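PDB 4OPC: conserved Archaeal protein from Sulfolobus acidocaldarius, which reduces the double bonds of the geranylgeranyl chains of archaeal glycerophospholipids, using one bound FAD per subunit, to give saturated membrane lipids. Local coordinates for residues 63-68 with 93-98; 78-83 with 204-209; 116-121 with 138-143; 333-338 with 427-432. One frame throughout, in Å; residues are numbered along the deposited sequence. Where two conformers were deposited one is given.

Contact 1. Residues 63-68 with 93-98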
# COMPACT_ATOMS: atom_id res chain seq x y z
N PRO A 63 -16.42 4.12 -7.48
CA PRO A 63 -16.92 3.74 -8.80
C PRO A 63 -16.37 2.40 -9.25
O PRO A 63 -15.18 2.12 -9.13
CB PRO A 63 -16.37 4.86 -9.69
CG PRO A 63 -16.32 6.04 -8.81
CD PRO A 63 -15.92 5.50 -7.46
N TYR A 64 -17.27 1.57 -9.77
CA TYR A 64 -16.90 0.27 -10.27
C TYR A 64 -16.16 0.41 -11.60
O TYR A 64 -16.61 1.14 -12.48
CB TYR A 64 -18.19 -0.52 -10.48
CG TYR A 64 -18.09 -1.99 -10.19
CD1 TYR A 64 -17.72 -2.46 -8.94
CD2 TYR A 64 -18.41 -2.92 -11.17
CE1 TYR A 64 -17.66 -3.81 -8.67
CE2 TYR A 64 -18.34 -4.26 -10.91
CZ TYR A 64 -17.97 -4.70 -9.67
OH TYR A 64 -17.91 -6.05 -9.44
N PRO A 65 -15.02 -0.27 -11.74
CA PRO A 65 -14.24 -0.28 -12.99
C PRO A 65 -15.08 -0.85 -14.14
O PRO A 65 -15.79 -1.84 -13.93
CB PRO A 65 -13.10 -1.25 -12.68
CG PRO A 65 -13.00 -1.26 -11.19
CD PRO A 65 -14.39 -1.10 -10.70
N LYS A 66 -15.01 -0.23 -15.32
CA LYS A 66 -15.81 -0.69 -16.46
C LYS A 66 -15.13 -0.41 -17.79
O LYS A 66 -14.27 0.46 -17.88
CB LYS A 66 -17.18 -0.01 -16.43
CG LYS A 66 -17.11 1.50 -16.42
CD LYS A 66 -18.47 2.15 -16.59
CE LYS A 66 -18.37 3.67 -16.54
NZ LYS A 66 -17.31 4.18 -17.45
N GLY A 67 -15.53 -1.13 -18.83
CA GLY A 67 -14.99 -0.90 -20.16
C GLY A 67 -13.50 -1.19 -20.26
O GLY A 67 -13.03 -2.19 -19.74
N GLU A 68 -12.76 -0.31 -20.94
CA GLU A 68 -11.32 -0.50 -21.09
C GLU A 68 -10.61 -0.46 -19.72
O GLU A 68 -9.44 -0.85 -19.62
CB GLU A 68 -10.71 0.52 -22.07
CG GLU A 68 -11.07 0.35 -23.57
CD GLU A 68 -10.37 1.39 -24.48
OE1 GLU A 68 -9.31 1.91 -24.09
OE2 GLU A 68 -10.90 1.70 -25.58
N GLU A 93 -12.62 -12.50 -5.23
CA GLU A 93 -12.93 -11.73 -6.42
C GLU A 93 -12.18 -10.41 -6.48
O GLU A 93 -12.08 -9.68 -5.49
CB GLU A 93 -14.44 -11.52 -6.56
CG GLU A 93 -15.19 -12.83 -6.79
CD GLU A 93 -16.68 -12.66 -7.04
OE1 GLU A 93 -17.18 -11.52 -6.96
OE2 GLU A 93 -17.34 -13.68 -7.31
N GLY A 94 -11.63 -10.10 -7.65
CA GLY A 94 -10.93 -8.85 -7.84
C GLY A 94 -10.83 -8.45 -9.29
O GLY A 94 -11.41 -9.08 -10.19
N PHE A 95 -10.09 -7.38 -9.54
CA PHE A 95 -10.00 -6.81 -10.87
C PHE A 95 -8.54 -6.63 -11.24
O PHE A 95 -7.73 -6.22 -10.40
CB PHE A 95 -10.66 -5.43 -10.91
CG PHE A 95 -12.09 -5.42 -10.47
CD1 PHE A 95 -13.04 -6.19 -11.11
CD2 PHE A 95 -12.50 -4.59 -9.43
CE1 PHE A 95 -14.36 -6.16 -10.71
CE2 PHE A 95 -13.81 -4.56 -9.03
CZ PHE A 95 -14.75 -5.34 -9.67
N GLU A 96 -8.21 -6.95 -12.48
CA GLU A 96 -6.97 -6.48 -13.07
C GLU A 96 -7.34 -5.24 -13.88
O GLU A 96 -8.04 -5.32 -14.89
CB GLU A 96 -6.34 -7.56 -13.96
CG GLU A 96 -5.11 -8.20 -13.35
CD GLU A 96 -4.00 -7.21 -13.14
OE1 GLU A 96 -3.24 -7.39 -12.17
OE2 GLU A 96 -3.87 -6.25 -13.93
N LEU A 97 -6.88 -4.08 -13.39
CA LEU A 97 -7.33 -2.79 -13.92
C LEU A 97 -6.36 -2.19 -14.91
O LEU A 97 -5.16 -2.46 -14.88
CB LEU A 97 -7.46 -1.79 -12.77
CG LEU A 97 -8.39 -2.16 -11.62
CD1 LEU A 97 -8.33 -1.12 -10.52
CD2 LEU A 97 -9.79 -2.27 -12.15
N ASN A 98 -6.90 -1.34 -15.78
CA ASN A 98 -6.10 -0.32 -16.44
C ASN A 98 -6.06 0.85 -15.45
O ASN A 98 -7.01 1.63 -15.38
CB ASN A 98 -6.75 0.10 -17.77
CG ASN A 98 -5.93 1.13 -18.53
OD1 ASN A 98 -5.17 1.91 -17.96
ND2 ASN A 98 -6.10 1.15 -19.85
O HOH W 1 -7.44 -1.18 -21.19
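A T-shaped aromatic pair, Tyr64 with Phe95, ties the loop that follows helix 54-60 to the C-terminal end of strand 87-97, on the large mixed sheet of this flavoprotein. In the modelled conformer of Tyr64, one of two, Phe95 points the edge of its ring at the tyrosine face; the planes stand at 89° with centroids 5.0 Å apart. The leading atom is Phe95 CZ, which comes within 3.3 Å of Tyr64 CZ, while the hydroxyl oxygen of Tyr64 lies in the plane of the phenylalanine ring. Phe95 CG sits anti to its own carbonyl carbon (chi1 -56°), the start of a side chain directed at the loop. A phenylalanine suits this spot because its rim hydrogens meet the pi cloud of an exposed tyrosine.

Next along the loop, Pro65 offers a rigid apolar surface. Its CG approaches Phe95 CD2 at 3.8 Å and presses on Leu97 CD2 at 3.5 Å, closer than ordinary van der Waals contact. Further on, the carbonyl oxygen of Glu68 lies in van der Waals contact with Asn98 CB at 3.4 Å, and a water carries the polar link, donating to Glu68 O at 2.6 Å and accepting from Asn98 ND2 at 3.0 Å. Asn98 is also the N-cap of helix 99-112, its OD1 accepting from Leu101 N.

Around the contact, Phe57 of helix 54-60 packs edge-to-face with Phe95 and also touches Pro65. Strand 51-53 flanks strand 87-97 on one side and strand 70-80 on the other, while Leu101 of helix 99-112 lies against Glu68.

Contact 2. Residues 78-83 with 204-209; sequences KLYSPD and RIFIDQ
Leu79 CD1 wedges between Ile205 of the neighbouring strand and Ile207 just beyond, 3.5 Å from Ile205 CG2 and 3.6 Å from Ile207 CG1. Leu79 CG lies anti to the backbone N (chi1 177°), and CD1 beyond it meets both branched chains. Leu79 and Ile207 also touch the bound phospholipid, so this face of the sheet lines the lipid pocket, where plain hydrocarbon is the fitting chemistry.

On the other face, Tyr80 and Phe206 lie side by side and point the same way. Their planes are inclined by 33°, and Phe206 CE1 sits 3.5 Å above the centre of the tyrosine ring. The Tyr80 ring also reaches the aliphatic part of Arg204, with CE1 4.0 Å from Arg204 CB; Arg204 NH2 is hydrogen-bonded to Glu198 O.

Between the faces run two parallel neighbours of the eight-stranded sheet, strands 70-80 and 202-206, inclined by 16°. Ile205 N donates to Lys78 O, Tyr80 N to Ile205 O at 2.8 Å and Ile207 N to Tyr80 O, the regular pattern of a parallel pair.

Beyond Tyr80 the pairing stops at Pro82, whose nitrogen has no hydrogen to give. Water takes over: one molecule lies within bonding distance of Ser81 O and Ile207 O, another of Pro82 O and Asp208 OD2. Asp208 OD1 accepts from the amides of Glu210 and Thr211, and Ser81 OG donates to Asp83 OD1 at 2.8 Å.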
# COMPACT_ATOMS: atom_id res chain seq x y z
N LYS A 78 -2.96 -18.16 -7.15
CA LYS A 78 -2.19 -19.39 -6.99
C LYS A 78 -0.82 -18.99 -6.44
O LYS A 78 -0.09 -18.23 -7.07
CB LYS A 78 -2.03 -20.10 -8.34
CG LYS A 78 -3.34 -20.51 -9.01
CD LYS A 78 -3.88 -21.81 -8.50
CE LYS A 78 -5.09 -22.25 -9.31
NZ LYS A 78 -5.62 -23.56 -8.84
N LEU A 79 -0.50 -19.50 -5.25
CA LEU A 79 0.76 -19.19 -4.58
C LEU A 79 1.71 -20.38 -4.70
O LEU A 79 1.37 -21.48 -4.25
CB LEU A 79 0.48 -18.87 -3.11
CG LEU A 79 1.70 -18.59 -2.25
CD1 LEU A 79 2.29 -17.27 -2.65
CD2 LEU A 79 1.33 -18.60 -0.77
N TYR A 80 2.88 -20.16 -5.29
CA TYR A 80 3.82 -21.23 -5.59
C TYR A 80 5.00 -21.27 -4.63
O TYR A 80 5.62 -20.25 -4.33
CB TYR A 80 4.39 -21.05 -7.00
CG TYR A 80 3.42 -21.26 -8.14
CD1 TYR A 80 2.41 -20.34 -8.39
CD2 TYR A 80 3.56 -22.32 -9.00
CE1 TYR A 80 1.52 -20.53 -9.43
CE2 TYR A 80 2.68 -22.52 -10.05
CZ TYR A 80 1.67 -21.61 -10.27
OH TYR A 80 0.80 -21.81 -11.32
N SER A 81 5.33 -22.47 -4.16
CA SER A 81 6.54 -22.67 -3.37
C SER A 81 7.78 -22.43 -4.24
O SER A 81 7.71 -22.50 -5.47
CB SER A 81 6.56 -24.10 -2.84
OG SER A 81 6.65 -25.02 -3.92
N PRO A 82 8.93 -22.15 -3.61
CA PRO A 82 10.17 -21.96 -4.37
C PRO A 82 10.47 -23.09 -5.35
O PRO A 82 10.89 -22.81 -6.47
CB PRO A 82 11.23 -21.88 -3.28
CG PRO A 82 10.50 -21.20 -2.14
CD PRO A 82 9.08 -21.75 -2.20
N ASP A 83 10.26 -24.34 -4.95
CA ASP A 83 10.49 -25.47 -5.86
C ASP A 83 9.35 -25.74 -6.84
O ASP A 83 9.45 -26.66 -7.67
CB ASP A 83 10.90 -26.74 -5.09
CG ASP A 83 9.81 -27.27 -4.15
OD1 ASP A 83 8.62 -26.91 -4.26
OD2 ASP A 83 10.16 -28.11 -3.28
N ARG A 204 -0.82 -15.29 -10.27
CA ARG A 204 0.22 -16.20 -9.79
C ARG A 204 1.25 -15.42 -9.00
O ARG A 204 1.74 -14.39 -9.44
CB ARG A 204 0.90 -16.92 -10.95
CG ARG A 204 -0.05 -17.65 -11.87
CD ARG A 204 0.69 -18.22 -13.08
NE ARG A 204 -0.25 -18.56 -14.14
CZ ARG A 204 0.11 -18.98 -15.35
NH1 ARG A 204 1.40 -19.11 -15.66
NH2 ARG A 204 -0.81 -19.28 -16.25
N ILE A 205 1.57 -15.93 -7.81
CA ILE A 205 2.60 -15.36 -6.96
C ILE A 205 3.61 -16.47 -6.68
O ILE A 205 3.23 -17.57 -6.27
CB ILE A 205 2.01 -14.84 -5.64
CG1 ILE A 205 1.15 -13.60 -5.94
CG2 ILE A 205 3.12 -14.48 -4.65
CD1 ILE A 205 0.48 -13.01 -4.71
N PHE A 206 4.89 -16.19 -6.92
CA PHE A 206 5.95 -17.17 -6.77
C PHE A 206 6.88 -16.73 -5.66
O PHE A 206 7.59 -15.72 -5.79
CB PHE A 206 6.74 -17.29 -8.07
CG PHE A 206 5.91 -17.63 -9.28
CD1 PHE A 206 5.69 -18.95 -9.65
CD2 PHE A 206 5.38 -16.63 -10.07
CE1 PHE A 206 4.94 -19.25 -10.78
CE2 PHE A 206 4.64 -16.93 -11.20
CZ PHE A 206 4.42 -18.24 -11.55
N ILE A 207 6.90 -17.49 -4.58
CA ILE A 207 7.81 -17.21 -3.49
C ILE A 207 9.16 -17.82 -3.81
O ILE A 207 9.25 -18.98 -4.21
CB ILE A 207 7.29 -17.82 -2.18
CG1 ILE A 207 5.86 -17.35 -1.93
CG2 ILE A 207 8.20 -17.43 -1.03
CD1 ILE A 207 5.72 -15.84 -1.86
N ASP A 208 10.23 -17.03 -3.67
CA ASP A 208 11.57 -17.54 -3.88
C ASP A 208 12.62 -16.56 -3.36
O ASP A 208 12.80 -15.48 -3.91
CB ASP A 208 11.82 -17.84 -5.37
CG ASP A 208 13.06 -18.68 -5.60
OD1 ASP A 208 14.11 -18.40 -4.99
OD2 ASP A 208 13.00 -19.64 -6.39
N GLN A 209 13.31 -16.95 -2.29
CA GLN A 209 14.27 -16.06 -1.66
C GLN A 209 15.55 -15.85 -2.47
O GLN A 209 16.31 -14.91 -2.20
CB GLN A 209 14.59 -16.55 -0.24
CG GLN A 209 13.36 -16.65 0.65
CD GLN A 209 12.47 -15.40 0.60
OE1 GLN A 209 12.94 -14.27 0.45
NE2 GLN A 209 11.16 -15.61 0.72
O HOH W 2 8.33 -20.00 -6.70
O HOH W 3 10.77 -19.98 -7.93

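Contact 3. Residues 116-121 with 138-143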
# COMPACT_ATOMS: atom_id res chain seq x y z
N GLU A 116 -11.84 21.02 -8.17
CA GLU A 116 -10.95 21.62 -9.15
C GLU A 116 -9.66 20.81 -9.24
O GLU A 116 -9.14 20.38 -8.21
CB GLU A 116 -10.65 23.08 -8.78
CG GLU A 116 -9.89 23.82 -9.86
CD GLU A 116 -9.83 25.32 -9.62
OE1 GLU A 116 -10.25 25.78 -8.54
OE2 GLU A 116 -9.37 26.03 -10.54
N ILE A 117 -9.16 20.60 -10.45
CA ILE A 117 -7.94 19.82 -10.67
C ILE A 117 -6.95 20.56 -11.55
O ILE A 117 -7.30 20.98 -12.65
CB ILE A 117 -8.26 18.48 -11.33
CG1 ILE A 117 -9.25 17.69 -10.47
CG2 ILE A 117 -6.97 17.67 -11.58
CD1 ILE A 117 -9.59 16.31 -10.99
N TRP A 118 -5.73 20.72 -11.06
CA TRP A 118 -4.65 21.28 -11.87
C TRP A 118 -3.58 20.22 -12.08
O TRP A 118 -2.92 19.79 -11.13
CB TRP A 118 -4.01 22.50 -11.20
CG TRP A 118 -4.94 23.66 -10.89
CD1 TRP A 118 -6.24 23.83 -11.31
CD2 TRP A 118 -4.63 24.78 -10.06
NE1 TRP A 118 -6.74 24.99 -10.78
CE2 TRP A 118 -5.78 25.60 -10.02
CE3 TRP A 118 -3.50 25.17 -9.35
CZ2 TRP A 118 -5.82 26.79 -9.29
CZ3 TRP A 118 -3.54 26.35 -8.63
CH2 TRP A 118 -4.69 27.15 -8.61
N ASP A 119 -3.42 19.78 -13.32
CA ASP A 119 -2.35 18.86 -13.67
C ASP A 119 -1.06 19.63 -13.96
O ASP A 119 -1.06 20.87 -14.03
CB ASP A 119 -2.74 17.94 -14.85
CG ASP A 119 -2.77 18.66 -16.19
OD1 ASP A 119 -3.00 19.89 -16.23
OD2 ASP A 119 -2.59 18.00 -17.23
N LEU A 120 0.02 18.89 -14.15
CA LEU A 120 1.36 19.47 -14.34
C LEU A 120 1.67 20.53 -13.27
O LEU A 120 2.35 21.52 -13.55
CB LEU A 120 1.54 20.04 -15.76
CG LEU A 120 2.91 19.74 -16.38
CD1 LEU A 120 3.10 18.24 -16.67
CD2 LEU A 120 3.13 20.57 -17.64
N THR A 121 1.16 20.30 -12.06
CA THR A 121 1.29 21.27 -10.99
C THR A 121 1.88 20.60 -9.76
O THR A 121 1.36 19.61 -9.27
CB THR A 121 -0.07 21.90 -10.65
OG1 THR A 121 -0.54 22.62 -11.80
CG2 THR A 121 0.05 22.89 -9.49
N LEU A 138 2.52 26.49 -4.91
CA LEU A 138 2.39 25.60 -6.06
C LEU A 138 3.08 26.19 -7.26
O LEU A 138 3.04 27.40 -7.47
CB LEU A 138 0.92 25.42 -6.42
CG LEU A 138 -0.05 25.01 -5.31
CD1 LEU A 138 -1.44 24.94 -5.92
CD2 LEU A 138 0.34 23.67 -4.71
N PHE A 139 3.66 25.33 -8.08
CA PHE A 139 4.13 25.75 -9.39
C PHE A 139 3.35 25.02 -10.46
O PHE A 139 3.47 23.79 -10.61
CB PHE A 139 5.63 25.52 -9.55
CG PHE A 139 6.18 26.08 -10.83
CD1 PHE A 139 5.72 27.30 -11.30
CD2 PHE A 139 7.12 25.40 -11.56
CE1 PHE A 139 6.20 27.82 -12.48
CE2 PHE A 139 7.60 25.91 -12.74
CZ PHE A 139 7.14 27.12 -13.20
N ASN A 140 2.51 25.77 -11.17
CA ASN A 140 1.68 25.24 -12.24
C ASN A 140 2.43 25.39 -13.55
O ASN A 140 2.62 26.50 -14.04
CB ASN A 140 0.37 26.04 -12.27
CG ASN A 140 -0.63 25.53 -13.30
OD1 ASN A 140 -0.26 24.98 -14.34
ND2 ASN A 140 -1.91 25.72 -13.01
N ARG A 141 2.87 24.27 -14.11
CA ARG A 141 3.66 24.27 -15.34
C ARG A 141 2.83 24.32 -16.62
O ARG A 141 3.38 24.41 -17.72
CB ARG A 141 4.63 23.09 -15.37
CG ARG A 141 5.87 23.30 -14.53
CD ARG A 141 6.84 22.16 -14.68
NE ARG A 141 8.13 22.46 -14.06
CZ ARG A 141 8.38 22.32 -12.76
NH1 ARG A 141 7.44 21.88 -11.94
NH2 ARG A 141 9.58 22.62 -12.29
N ARG A 142 1.51 24.24 -16.48
CA ARG A 142 0.61 24.52 -17.61
C ARG A 142 0.52 26.01 -17.87
O ARG A 142 0.67 26.46 -18.99
CB ARG A 142 -0.81 24.00 -17.36
CG ARG A 142 -0.97 22.49 -17.34
CD ARG A 142 -0.40 21.84 -18.58
NE ARG A 142 -0.90 20.47 -18.71
CZ ARG A 142 -0.59 19.66 -19.72
NH1 ARG A 142 0.24 20.06 -20.67
NH2 ARG A 142 -1.11 18.45 -19.79
N THR A 143 0.28 26.78 -16.81
CA THR A 143 0.12 28.22 -16.93
C THR A 143 1.42 28.96 -16.64
O THR A 143 1.48 30.18 -16.79
CB THR A 143 -0.95 28.73 -15.96
OG1 THR A 143 -0.53 28.48 -14.61
CG2 THR A 143 -2.28 28.03 -16.19
O HOH W 4 4.75 20.87 -12.07
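Thr121 and Asn140 form an antiparallel, non-hydrogen-bonded pair with CA atoms 4.2 Å apart, and beside it Arg141 N donates to Leu120 O at 2.9 Å. Leu120 itself has positive phi, in the short link between strands 116-118 and 121-129.

The amide of Asn140 lies against Thr121, whose OG1 is 3.3 Å from Asn140 CG; that hydroxyl donates instead to Asp119 O. With CG anti to the backbone N (chi1 -177°), Asn140 has OD1 gripped by two amides of its own turn, Arg142 N at 2.9 Å in the carbonyl plane and Thr143 N from above it. Its ND2 stands over one face of the Trp118 indole, offset toward the rim. An alanine at Asn140 would probably leave the amides of Arg142 and Thr143 without their acceptor and open a gap beside Trp118.

The indole also packs its CZ3 on Leu138 CD1 at 3.7 Å. Toward the surface, Arg142 bends at chi2 and makes a salt bridge to Asp119, NH2 meeting OD2 at 3.0 Å on the syn side; the bonds from NE are weak. The same OD2 accepts from Trp40 N, so a carboxylate suits the place by serving a charge and an amide together. The aliphatic start of Arg142 lies on Leu120, CG being 3.8 Å from Leu120 CB.

Asn140 thus builds an Asx turn at the exit of strand 132-140, where the small four-stranded sheet meets the Rossmann-type sheet edged by strand 116-118, and Thr121 belongs to the FAD pocket, though its side chain stays about 6 Å from the cofactor.

Contact 4. Residues 333-338 with 427-432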
# COMPACT_ATOMS: atom_id res chain seq x y z
N MET A 333 -9.11 10.55 11.70
CA MET A 333 -8.41 9.93 10.58
C MET A 333 -7.70 8.67 11.07
O MET A 333 -7.81 7.60 10.46
CB MET A 333 -7.37 10.89 9.99
CG MET A 333 -6.42 10.23 9.01
SD MET A 333 -7.28 9.66 7.53
CE MET A 333 -6.08 8.54 6.83
N ASN A 334 -6.99 8.81 12.18
CA ASN A 334 -6.24 7.70 12.75
C ASN A 334 -7.17 6.61 13.26
O ASN A 334 -6.96 5.44 12.99
CB ASN A 334 -5.38 8.18 13.91
CG ASN A 334 -4.20 9.00 13.45
OD1 ASN A 334 -3.53 8.65 12.49
ND2 ASN A 334 -3.94 10.10 14.15
N ILE A 335 -8.20 7.01 14.00
CA ILE A 335 -9.13 6.03 14.56
C ILE A 335 -9.79 5.20 13.45
O ILE A 335 -9.81 3.97 13.51
CB ILE A 335 -10.22 6.71 15.39
CG1 ILE A 335 -9.60 7.60 16.48
CG2 ILE A 335 -11.16 5.66 15.98
CD1 ILE A 335 -8.60 6.90 17.36
N CYS A 336 -10.30 5.89 12.43
CA CYS A 336 -10.95 5.24 11.29
C CYS A 336 -9.98 4.33 10.57
O CYS A 336 -10.28 3.15 10.34
CB CYS A 336 -11.49 6.31 10.32
SG CYS A 336 -12.10 5.73 8.67
N TYR A 337 -8.80 4.84 10.22
CA TYR A 337 -7.87 4.03 9.44
C TYR A 337 -7.34 2.82 10.19
O TYR A 337 -7.25 1.73 9.62
CB TYR A 337 -6.71 4.86 8.86
CG TYR A 337 -5.91 4.00 7.93
CD1 TYR A 337 -6.37 3.72 6.64
CD2 TYR A 337 -4.75 3.36 8.35
CE1 TYR A 337 -5.66 2.88 5.80
CE2 TYR A 337 -4.05 2.52 7.51
CZ TYR A 337 -4.52 2.28 6.24
OH TYR A 337 -3.85 1.43 5.39
N VAL A 338 -6.98 2.99 11.46
CA VAL A 338 -6.52 1.86 12.26
C VAL A 338 -7.62 0.79 12.38
O VAL A 338 -7.34 -0.40 12.23
CB VAL A 338 -6.01 2.31 13.65
CG1 VAL A 338 -5.77 1.11 14.54
CG2 VAL A 338 -4.72 3.13 13.48
N TYR A 427 -5.29 2.19 20.14
CA TYR A 427 -4.67 3.38 19.59
C TYR A 427 -5.04 4.61 20.44
O TYR A 427 -6.19 4.73 20.87
CB TYR A 427 -5.12 3.57 18.13
CG TYR A 427 -4.35 4.68 17.45
CD1 TYR A 427 -3.14 4.42 16.81
CD2 TYR A 427 -4.81 5.99 17.50
CE1 TYR A 427 -2.42 5.44 16.22
CE2 TYR A 427 -4.09 7.02 16.92
CZ TYR A 427 -2.90 6.74 16.28
OH TYR A 427 -2.20 7.77 15.70
N PRO A 428 -4.08 5.51 20.67
CA PRO A 428 -4.28 6.69 21.52
C PRO A 428 -5.50 7.50 21.09
O PRO A 428 -5.67 7.75 19.90
CB PRO A 428 -3.04 7.54 21.27
CG PRO A 428 -2.02 6.63 20.75
CD PRO A 428 -2.70 5.43 20.15
N ARG A 429 -6.34 7.90 22.04
CA ARG A 429 -7.55 8.63 21.71
C ARG A 429 -7.29 10.11 21.46
O ARG A 429 -8.16 10.82 20.98
CB ARG A 429 -8.60 8.45 22.81
CG ARG A 429 -8.98 7.00 23.07
CD ARG A 429 -9.39 6.29 21.79
NE ARG A 429 -10.47 6.99 21.09
CZ ARG A 429 -11.23 6.45 20.15
NH1 ARG A 429 -11.04 5.18 19.79
NH2 ARG A 429 -12.19 7.16 19.58
N SER A 430 -6.09 10.57 21.81
CA SER A 430 -5.71 11.96 21.59
C SER A 430 -4.21 12.03 21.32
O SER A 430 -3.48 11.10 21.64
CB SER A 430 -6.09 12.81 22.80
OG SER A 430 -5.09 12.71 23.79
N PRO A 431 -3.74 13.14 20.72
CA PRO A 431 -2.32 13.33 20.43
C PRO A 431 -1.41 13.27 21.66
O PRO A 431 -0.24 12.90 21.54
CB PRO A 431 -2.27 14.73 19.83
CG PRO A 431 -3.60 14.91 19.22
CD PRO A 431 -4.57 14.20 20.10
N SER A 432 -1.94 13.63 22.82
CA SER A 432 -1.13 13.71 24.03
C SER A 432 -0.57 12.34 24.42
O SER A 432 0.41 12.26 25.14
CB SER A 432 -1.94 14.31 25.18
OG SER A 432 -3.08 13.51 25.46
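Tyr427 packs its ring against helix 332-357, joining the loop between helices 410-425 and 434-452 to the helical part of the fold. Asn334 CB lies 3.5 Å from Tyr427 CE2, Val338 CG2 is 3.9 Å from CD1, and Ile335 CD1 is equally far from CD2. Residues 334 and 338 are one helical turn apart, and a long flat ring can therefore touch both. Tyr427 CG is anti to the backbone N (chi1 -172°), the first step of a side chain directed at the helix. At the exposed margin Arg429, bent at chi2 and chi3, lays its guanidinium over Ile335, whose CD1 stands 3.8 Å above the centre of the plane.

Further out, Trp437 of helix 434-452 packs edge-to-face with the tyrosine, and one residue along the helix from Ile335 a disulfide joins Cys336 to Cys311 of helix 302-322. The polar ends are satisfied elsewhere. Tyr427 OH is hydrogen-bonded with Tyr277 O. An alanine at Tyr427 would probably open a gap beside Asn334 and Val338 and leave Tyr277 O without this partner. Asn334 reaches the same neighbouring loop, accepting from Met279 N through OD1 and pairing through ND2 with Thr278 OG1.

Contacts 1 and 2 belong to the same eight-stranded sheet: strand 70-80 of contact 2 lies beside strand 87-97 of contact 1, yet their nearest atoms are about 8 Å apart. Contact 2 is buried and combines backbone pairing with apolar packing; contact 1 relies on ring and proline packing and turns to water at its end. Contact 3 lies about 43 Å from contact 2, centre to centre, across the chain's centre, and is partly buried, with a salt bridge at its surface side. Contact 4 is buried and made almost wholly by side chains, joining a helix to a loop. Contact 2 touches the lipid, and contact 3 includes a residue of the FAD pocket.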